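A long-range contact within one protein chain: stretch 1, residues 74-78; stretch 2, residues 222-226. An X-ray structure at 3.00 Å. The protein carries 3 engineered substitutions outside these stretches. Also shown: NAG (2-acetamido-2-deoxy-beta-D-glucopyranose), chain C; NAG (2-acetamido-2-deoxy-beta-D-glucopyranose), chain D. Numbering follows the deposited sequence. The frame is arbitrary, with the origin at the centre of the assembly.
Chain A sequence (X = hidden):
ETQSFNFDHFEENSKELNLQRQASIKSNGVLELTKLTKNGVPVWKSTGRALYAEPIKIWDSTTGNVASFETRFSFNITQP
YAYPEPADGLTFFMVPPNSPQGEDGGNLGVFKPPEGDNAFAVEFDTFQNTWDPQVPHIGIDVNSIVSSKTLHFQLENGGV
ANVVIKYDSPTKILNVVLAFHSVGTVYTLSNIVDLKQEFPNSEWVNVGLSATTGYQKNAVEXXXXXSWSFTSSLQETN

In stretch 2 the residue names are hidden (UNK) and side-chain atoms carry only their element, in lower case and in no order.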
# COMPACT_ATOMS: atom_id res chain seq x y z
N SER A 74 5.57 9.83 10.00
CA SER A 74 5.65 10.92 9.03
C SER A 74 7.03 11.56 9.03
O SER A 74 7.52 11.98 10.09
CB SER A 74 4.62 11.98 9.35
OG SER A 74 3.33 11.50 9.12
N PHE A 75 7.67 11.64 7.86
CA PHE A 75 8.98 12.25 7.79
C PHE A 75 9.02 13.43 6.82
O PHE A 75 8.18 13.54 5.93
CB PHE A 75 10.07 11.21 7.44
CG PHE A 75 10.01 10.68 6.03
CD1 PHE A 75 10.23 11.51 4.94
CD2 PHE A 75 9.81 9.32 5.80
CE1 PHE A 75 10.24 11.00 3.64
CE2 PHE A 75 9.83 8.79 4.50
CZ PHE A 75 10.04 9.64 3.42
N ASN A 76 9.98 14.32 7.06
CA ASN A 76 10.17 15.49 6.22
C ASN A 76 11.62 15.60 5.86
O ASN A 76 12.44 15.97 6.70
CB ASN A 76 9.74 16.77 6.93
CG ASN A 76 10.25 18.03 6.23
OD1 ASN A 76 10.10 18.20 5.02
ND2 ASN A 76 10.85 18.94 7.00
N ILE A 77 11.93 15.27 4.61
CA ILE A 77 13.28 15.33 4.08
C ILE A 77 13.39 16.58 3.22
O ILE A 77 12.55 16.82 2.35
CB ILE A 77 13.60 14.12 3.17
CG1 ILE A 77 13.70 12.84 4.02
CG2 ILE A 77 14.89 14.36 2.41
CD1 ILE A 77 13.93 11.58 3.21
N THR A 78 14.42 17.37 3.45
CA THR A 78 14.63 18.55 2.65
C THR A 78 16.03 18.53 2.07
O THR A 78 17.00 18.25 2.77
CB THR A 78 14.42 19.80 3.46
OG1 THR A 78 13.04 19.89 3.83
CG2 THR A 78 14.78 21.01 2.64
N UNK A 222 18.00 17.12 5.11
CA UNK A 222 17.46 17.07 6.46
C UNK A 222 16.67 15.79 6.65
O UNK A 222 16.10 15.26 5.70
c UNK A 222 16.54 18.27 6.76
c UNK A 222 17.27 19.57 6.50
o UNK A 222 15.38 18.21 5.93
N UNK A 223 16.63 15.30 7.88
CA UNK A 223 15.89 14.08 8.19
C UNK A 223 15.06 14.29 9.46
O UNK A 223 15.54 14.07 10.58
c UNK A 223 17.39 12.33 5.91
n UNK A 223 18.56 12.25 5.20
c UNK A 223 19.57 12.52 6.01
c UNK A 223 17.71 12.66 7.19
n UNK A 223 19.08 12.77 7.21
c UNK A 223 16.85 12.91 8.38
N UNK A 224 13.82 14.74 9.26
CA UNK A 224 12.92 14.99 10.37
C UNK A 224 11.76 14.00 10.49
O UNK A 224 11.11 13.65 9.50
o UNK A 224 13.72 19.66 10.05
c UNK A 224 12.88 18.87 10.51
o UNK A 224 11.69 19.20 10.69
c UNK A 224 12.39 16.42 10.28
c UNK A 224 13.32 17.46 10.85
N UNK A 225 11.50 13.57 11.73
CA UNK A 225 10.42 12.63 12.02
C UNK A 225 9.38 13.34 12.87
O UNK A 225 9.63 13.67 14.03
c UNK A 225 11.65 10.39 10.53
c UNK A 225 10.95 11.40 12.78
c UNK A 225 9.79 10.47 13.13
c UNK A 225 12.05 10.70 11.97
N UNK A 226 8.21 13.57 12.29
CA UNK A 226 7.11 14.28 12.94
C UNK A 226 6.31 13.47 13.96
O UNK A 226 6.02 13.95 15.06
c UNK A 226 6.00 16.02 9.67
c UNK A 226 6.84 15.63 10.86
c UNK A 226 4.99 15.53 12.60
c UNK A 226 6.11 14.78 11.90
C1 NAG C . 10.86 20.23 6.35
C2 NAG C . 9.77 21.19 6.85
C3 NAG C . 10.18 22.62 6.55
C4 NAG C . 11.51 22.87 7.24
C5 NAG C . 12.57 21.84 6.79
C6 NAG C . 13.84 21.98 7.57
C7 NAG C . 7.40 20.82 7.02
C8 NAG C . 6.09 20.53 6.31
N2 NAG C . 8.48 20.91 6.25
O3 NAG C . 9.19 23.53 7.05
O4 NAG C . 11.96 24.18 6.94
O5 NAG C . 12.09 20.50 7.03
O6 NAG C . 13.64 21.53 8.89
O7 NAG C . 7.42 20.95 8.25
C1 NAG D . 12.78 25.28 6.89
C2 NAG D . 13.94 25.86 6.09
C3 NAG D . 14.57 27.05 6.85
C4 NAG D . 13.49 28.07 7.26
C5 NAG D . 12.33 27.37 7.98
C6 NAG D . 11.18 28.30 8.31
C7 NAG D . 15.20 24.43 4.60
C8 NAG D . 16.27 23.37 4.44
N2 NAG D . 14.94 24.84 5.84
O3 NAG D . 15.53 27.70 6.03
O4 NAG D . 14.07 29.06 8.10
O5 NAG D . 11.80 26.30 7.16
O6 NAG D . 10.49 27.89 9.48
O7 NAG D . 14.61 24.86 3.61

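The two stretches run side by side as antiparallel strands, their axes approaching to 4.6 Å with an angle of 158° between their N-to-C directions.

Position 222 has three side-chain atoms: a first carbon that carries one oxygen and one carbon. This short fork faces Thr 78, and its oxygen lies 3.1 Å from the CB of Thr 78 and 2.8 Å from the Thr 78 backbone N. A beta-branched side chain with one oxygen and one methyl is threonine. With chi1 in the p well, the OG1 of Thr 222 accepts a weak hydrogen bond from Thr 78 N (2.8 Å), bent to 127° at the hydrogen. The backbone N of Thr 222 gives a straighter one to Thr 78 O, also 2.8 Å long, and Thr 222 O receives a CA-H...O contact from the CA of Ile 77 at 3.3 Å.

At position 223 one carbon leads to a five-membered ring of three carbons and two nitrogens. The CG1 of Ile 77 sits at the ring edge, near its plane, 4.2 Å from a ring carbon. The ring is the imidazole of histidine, and the carbon nearest Ile 77 is the CD2 of His 223. This is a loose approach, and both ring nitrogens of His 223 find hydrogen bonds outside the two stretches.

Position 224 carries a chain of three carbons, the third bearing two oxygens. It leaves the sheet on the same face as Asn 76, where one of the two oxygens comes within 3.8 Å of the ND2 of Asn 76. Such an unbranched chain ending in a carboxylate is glutamate, and the oxygen in question is the OE1 of Glu 224. That ND2 is bonded covalently to C1 of the chain C NAG at 1.4 Å, so the carboxylate lies beside a glycosylation site. The main chains pair closely here: Asn 76 N donates to Glu 224 O at 2.8 Å, and Glu 224 N donates to Asn 76 O at 3.2 Å.

Position 225 shows four carbons, forked at the first, with one arm two carbons long. Its side chain lies on the same face as Phe 75, and the end of its longer arm turns nearer to stretch 1, bringing the terminal carbon to 3.6 Å from the CB of Phe 75. This is isoleucine, and the apolar contact is made by the CD1 of Ile 225.

Position 226 again has four carbons forked at the first, one arm two carbons long. Its CB points toward stretch 1 and lies 4.1 Å from the CB of Ser 74. It is likewise isoleucine. The stronger tie is through the backbone, where Ile 226 N donates to Ser 74 O at 2.8 Å.

The contact is thus built mainly by backbone hydrogen bonding, with CA-H...O contacts such as that from the CA of Phe 75 to Glu 224 O (3.1 Å) filling in between the N-H...O hydrogen bonds. Alternation of the side chains then separates two environments: Phe 75 and Ile 225 meet on one face, while the other brings Asn 76 and its sugar alongside Glu 224. Together the strands bury 467 Å² between residues at least 144 positions apart in sequence.

Stretch 2 (222-226) THEII
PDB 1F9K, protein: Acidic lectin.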